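Local coordinates for OBG-type G domain-containing protein (Pyrococcus horikoshii, PDB 2E87), which binds GDP in the crystal and is probably a GTP-binding protein of the NOG1/Obg type, its cellular role still unknown, at residues S181-A186 and T321-V326; E193-P198 and I204-F209. All blocks are in the same frame, centred on the assembly; numbering follows the deposited sequence.

Interaction 1. Residues S181-A186 and T321-V326. With GDP (guanosine-5'-diphosphate), chain F.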
# COMPACT_ATOMS: atom_id res chain seq x y z
N SER A 181 21.20 5.01 11.04
CA SER A 181 20.79 6.33 10.56
C SER A 181 21.99 7.24 10.29
O SER A 181 21.96 8.08 9.38
CB SER A 181 19.86 7.00 11.56
OG SER A 181 20.50 7.18 12.80
N THR A 182 23.05 7.08 11.08
CA THR A 182 24.24 7.89 10.89
C THR A 182 24.77 7.57 9.51
O THR A 182 25.19 8.47 8.78
CB THR A 182 25.34 7.57 11.95
OG1 THR A 182 24.87 7.93 13.25
CG2 THR A 182 26.64 8.35 11.65
N LEU A 183 24.75 6.30 9.14
CA LEU A 183 25.23 5.88 7.83
C LEU A 183 24.30 6.35 6.71
O LEU A 183 24.75 6.77 5.65
CB LEU A 183 25.37 4.36 7.76
CG LEU A 183 25.69 3.84 6.36
CD1 LEU A 183 27.01 4.41 5.87
CD2 LEU A 183 25.77 2.34 6.38
N LEU A 184 23.00 6.27 6.95
CA LEU A 184 22.05 6.70 5.93
C LEU A 184 22.25 8.19 5.63
O LEU A 184 22.21 8.61 4.48
CB LEU A 184 20.62 6.42 6.39
CG LEU A 184 19.47 6.93 5.50
CD1 LEU A 184 18.23 6.01 5.66
CD2 LEU A 184 19.15 8.39 5.86
N LYS A 185 22.45 8.99 6.68
CA LYS A 185 22.63 10.42 6.50
C LYS A 185 23.96 10.79 5.85
O LYS A 185 24.04 11.79 5.15
CB LYS A 185 22.48 11.15 7.84
CG LYS A 185 21.07 11.11 8.37
CD LYS A 185 20.97 11.65 9.77
CE LYS A 185 19.59 11.39 10.33
NZ LYS A 185 19.44 11.97 11.70
N ALA A 186 24.98 9.97 6.06
CA ALA A 186 26.29 10.21 5.47
C ALA A 186 26.23 9.80 4.00
O ALA A 186 26.96 10.32 3.15
CB ALA A 186 27.35 9.39 6.20
N THR A 321 35.07 8.04 7.63
CA THR A 321 36.12 7.09 7.26
C THR A 321 35.47 5.90 6.55
O THR A 321 34.73 5.13 7.18
CB THR A 321 36.90 6.56 8.52
OG1 THR A 321 37.35 7.66 9.33
CG2 THR A 321 38.11 5.74 8.10
N GLY A 322 35.71 5.74 5.25
CA GLY A 322 35.15 4.60 4.54
C GLY A 322 33.79 4.76 3.87
O GLY A 322 33.40 3.91 3.07
N ILE A 323 33.06 5.82 4.19
CA ILE A 323 31.74 6.06 3.60
C ILE A 323 31.80 5.99 2.08
O ILE A 323 30.91 5.40 1.44
CB ILE A 323 31.19 7.44 4.02
CG1 ILE A 323 30.99 7.46 5.54
CG2 ILE A 323 29.88 7.72 3.32
CD1 ILE A 323 30.27 6.25 6.08
N ASP A 324 32.84 6.56 1.50
CA ASP A 324 33.00 6.54 0.05
C ASP A 324 33.22 5.12 -0.46
O ASP A 324 32.87 4.80 -1.59
CB ASP A 324 34.15 7.47 -0.36
CG ASP A 324 33.88 8.92 0.04
OD1 ASP A 324 32.92 9.52 -0.50
OD2 ASP A 324 34.62 9.46 0.90
N LEU A 325 33.78 4.25 0.37
CA LEU A 325 33.97 2.88 -0.06
C LEU A 325 32.59 2.22 -0.13
O LEU A 325 32.35 1.37 -0.99
CB LEU A 325 34.86 2.12 0.92
CG LEU A 325 36.33 2.57 1.00
CD1 LEU A 325 37.05 1.79 2.10
CD2 LEU A 325 37.01 2.34 -0.34
N VAL A 326 31.69 2.61 0.77
CA VAL A 326 30.35 2.04 0.79
C VAL A 326 29.53 2.52 -0.41
O VAL A 326 28.90 1.72 -1.11
CB VAL A 326 29.58 2.42 2.09
CG1 VAL A 326 28.15 1.91 2.01
CG2 VAL A 326 30.30 1.81 3.32
PB GDP F . 20.99 3.38 14.76
O1B GDP F . 20.14 3.27 16.01
O2B GDP F . 21.56 1.95 14.29
O3B GDP F . 20.52 4.35 13.66
O3A GDP F . 22.30 4.09 15.31
PA GDP F . 22.78 5.63 15.16
O1A GDP F . 22.97 6.00 13.73
O2A GDP F . 21.68 6.59 15.86
O5' GDP F . 24.19 5.74 15.92
C5' GDP F . 23.99 5.41 17.30
C4' GDP F . 25.05 6.12 18.16
O4' GDP F . 26.40 5.74 17.70
C3' GDP F . 25.05 7.65 18.05
O3' GDP F . 25.14 8.60 19.12
C2' GDP F . 25.97 7.90 16.84
O2' GDP F . 26.53 9.22 16.98
C1' GDP F . 27.09 6.95 17.20
N9 GDP F . 27.93 6.58 16.05
C8 GDP F . 27.52 6.33 14.77
N7 GDP F . 28.55 6.04 14.02
C5 GDP F . 29.67 6.07 14.77
C6 GDP F . 31.07 5.84 14.51
O6 GDP F . 31.47 5.54 13.39
N1 GDP F . 31.96 5.97 15.56
C2 GDP F . 31.51 6.31 16.83
N2 GDP F . 32.42 6.44 17.85
N3 GDP F . 30.23 6.53 17.08
C4 GDP F . 29.29 6.42 16.09

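Interaction 2. Residues E193-P198 and I204-F209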
# COMPACT_ATOMS: atom_id res chain seq x y z
N GLU A 193 14.00 11.86 4.98
CA GLU A 193 12.60 12.09 5.29
C GLU A 193 12.16 10.93 6.17
O GLU A 193 12.93 10.00 6.40
CB GLU A 193 11.77 12.15 4.00
CG GLU A 193 11.93 13.46 3.26
CD GLU A 193 11.12 13.52 1.98
OE1 GLU A 193 9.91 13.23 2.03
OE2 GLU A 193 11.70 13.86 0.93
N ILE A 194 10.94 10.98 6.67
CA ILE A 194 10.49 9.90 7.52
C ILE A 194 9.25 9.24 6.93
O ILE A 194 8.23 9.89 6.71
CB ILE A 194 10.19 10.41 8.93
CG1 ILE A 194 11.50 10.91 9.56
CG2 ILE A 194 9.60 9.29 9.79
CD1 ILE A 194 11.31 11.60 10.88
N ALA A 195 9.35 7.94 6.66
CA ALA A 195 8.23 7.20 6.12
C ALA A 195 7.54 6.46 7.25
O ALA A 195 8.20 5.98 8.17
CB ALA A 195 8.70 6.20 5.08
N SER A 196 6.22 6.38 7.19
CA SER A 196 5.47 5.67 8.20
C SER A 196 5.65 4.20 7.91
O SER A 196 5.75 3.81 6.75
CB SER A 196 3.99 6.02 8.12
OG SER A 196 3.78 7.34 8.57
N TYR A 197 5.73 3.37 8.94
CA TYR A 197 5.86 1.96 8.68
C TYR A 197 5.14 1.14 9.74
O TYR A 197 5.33 1.35 10.93
CB TYR A 197 7.33 1.55 8.62
CG TYR A 197 7.54 0.31 7.81
CD1 TYR A 197 7.95 0.37 6.47
CD2 TYR A 197 7.30 -0.95 8.37
CE1 TYR A 197 8.12 -0.79 5.72
CE2 TYR A 197 7.47 -2.11 7.64
CZ TYR A 197 7.89 -2.03 6.32
OH TYR A 197 8.11 -3.21 5.64
N PRO A 198 4.30 0.19 9.31
CA PRO A 198 3.56 -0.66 10.24
C PRO A 198 4.44 -1.30 11.31
O PRO A 198 5.51 -1.83 11.00
CB PRO A 198 2.92 -1.69 9.32
CG PRO A 198 2.66 -0.88 8.08
CD PRO A 198 3.95 -0.13 7.91
N ILE A 204 10.56 5.15 9.62
CA ILE A 204 11.91 4.93 9.14
C ILE A 204 12.46 6.07 8.27
O ILE A 204 11.72 6.78 7.59
CB ILE A 204 12.00 3.61 8.33
CG1 ILE A 204 11.14 3.71 7.06
CG2 ILE A 204 11.53 2.45 9.19
CD1 ILE A 204 11.32 2.55 6.12
N ASN A 205 13.77 6.25 8.31
CA ASN A 205 14.42 7.27 7.54
C ASN A 205 14.51 6.83 6.09
O ASN A 205 14.79 5.67 5.82
CB ASN A 205 15.81 7.55 8.08
CG ASN A 205 15.77 8.03 9.50
OD1 ASN A 205 15.33 9.14 9.78
ND2 ASN A 205 16.22 7.18 10.41
N VAL A 206 14.27 7.76 5.18
CA VAL A 206 14.34 7.48 3.77
C VAL A 206 15.17 8.54 3.10
O VAL A 206 14.87 9.73 3.19
CB VAL A 206 12.97 7.53 3.09
CG1 VAL A 206 13.15 7.26 1.62
CG2 VAL A 206 12.02 6.55 3.73
N GLY A 207 16.22 8.12 2.42
CA GLY A 207 17.05 9.09 1.75
C GLY A 207 17.31 8.70 0.32
O GLY A 207 16.81 7.70 -0.17
N GLN A 208 18.12 9.51 -0.34
CA GLN A 208 18.47 9.29 -1.72
C GLN A 208 19.81 9.92 -2.03
O GLN A 208 20.15 10.96 -1.48
CB GLN A 208 17.43 9.95 -2.64
CG GLN A 208 16.37 9.04 -3.23
CD GLN A 208 15.56 9.73 -4.33
OE1 GLN A 208 16.13 10.40 -5.21
NE2 GLN A 208 14.24 9.57 -4.29
N PHE A 209 20.58 9.27 -2.89
CA PHE A 209 21.82 9.87 -3.32
C PHE A 209 21.89 9.62 -4.82
O PHE A 209 21.48 8.57 -5.31
CB PHE A 209 23.03 9.33 -2.55
CG PHE A 209 23.52 8.00 -2.99
CD1 PHE A 209 24.27 7.87 -4.14
CD2 PHE A 209 23.30 6.88 -2.20
CE1 PHE A 209 24.80 6.65 -4.50
CE2 PHE A 209 23.83 5.65 -2.56
CZ PHE A 209 24.59 5.54 -3.71

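Interaction 1. Residues S181-A186 and T321-V326
Leu183 and Ile323 meet where the helix after the P-loop packs beside the start of helix 323-350. The tip methyl CD1 of Leu183 lies 3.7 Å from CD1 of Ile323. The two side chains run past one another, pointing opposite ways. Leu183 has CG anti to its backbone N (chi1 172°), which swings the branch across to the isoleucine. On Ile323, CG1, which carries CD1, and the second branch CG2 both border the Ala186 methyl, with Ala186 CB 4.2 Å from Ile323 CG1. No hydrogen bond joins the segments. Ile251 and Ile253 of strand 249-254 also pack on Leu183.

The first turn of helix 180-187 holds GDP. Ser181 N points almost straight at O3B of the beta phosphate, at 2.8 Å. Ser181 OG lies about equally far from O1A and O3B of GDP, and its single proton could go to either. Thr182 grips O1A twice. Its backbone N bonds at 2.9 Å with a more bent angle of 148°, and its OG1 is 2.8 Å from GDP O1A. With OG1 beside its own backbone N (chi1 -65°), both donors reach the same oxygen. CG2 of Thr182 meanwhile touches C8 and N7 of the guanine. A valine here lacks the hydroxyl, and O1A would probably be left with the backbone amide and whatever Ser181 OG gives, with the alpha phosphate held less firmly.

The helix thus has two chemistries: polar groups at its N-terminal turn take the phosphates, as in P-loop GTPases, while apolar packing joins its flank to helix 323-350.

Interaction 2. Residues E193-P198 and I204-F209
Glu193 to Ala195 pair antiparallel with Ile204 to Val206 through four backbone hydrogen bonds, the two short strands running at 128° to each other. Glu193 and Val206 form one hydrogen-bonded pair, with Glu193 N 2.9 Å from Val206 O. Ala195 and Ile204 form the other, with Ala195 N 2.8 Å from Ile204 O. Between them, Ile194 and Asn205 are a non-hydrogen-bonded pair. Here Asn205 CA makes a CA-H...O contact with Glu193 O at 3.3 Å.

Ala195, Ile204 and Val206 share one face. The small Ala195 methyl touches two larger side chains of the opposing strand. Its CB is 3.6 Å from CG2 of Val206 and 4.0 Å from CG1 of Ile204. Ile204 places CG1 between its backbone N and carbonyl carbon (chi1 64°), which brings CG1 close to the alanine. Its CD1 reaches on to Tyr197 CD1 at 4.0 Å, where the two side chains meet obliquely. The Tyr197 hydroxyl is hydrogen-bonded to the carbonyl O of Ala239. On the other face, Asn205 gives its ND2 to Asp220 OD2, and its OD1 is 4.2 Å from Ile194 CG1, a loose approach.

The hairpin forms one border of the mixed sheet within this chain: strand 193-195 is outermost and strand 204-211 lies next to strand 214-220. Tyr197 and Pro198 leave the strand to pack on helix 76-86. Tyr197 touches Phe77 and Leu81 there, and Pro198 touches Leu85, so the G domain meets the N-terminal helical region at this edge.

Overall arrangement
Both interactions belong to the G domain, and interaction 2 lies within the chain loop closed by interaction 1. They hold different elements. Interaction 1 is a buried helix-to-helix contact of few apolar atoms, with the nucleotide at one end. Interaction 2 is a partly buried hairpin at the sheet border, held mainly by backbone hydrogen bonds, with exposed Glu193 and Ile194 at one end and buried Tyr197 at the other. Helix 180-187 leads on to strand 193-195, and the contacts touch directly: Leu184 CD1 is 3.5 Å from Asn205 O. Asn205 also packs on Ser181, so the hairpin flanks the phosphate-binding turn.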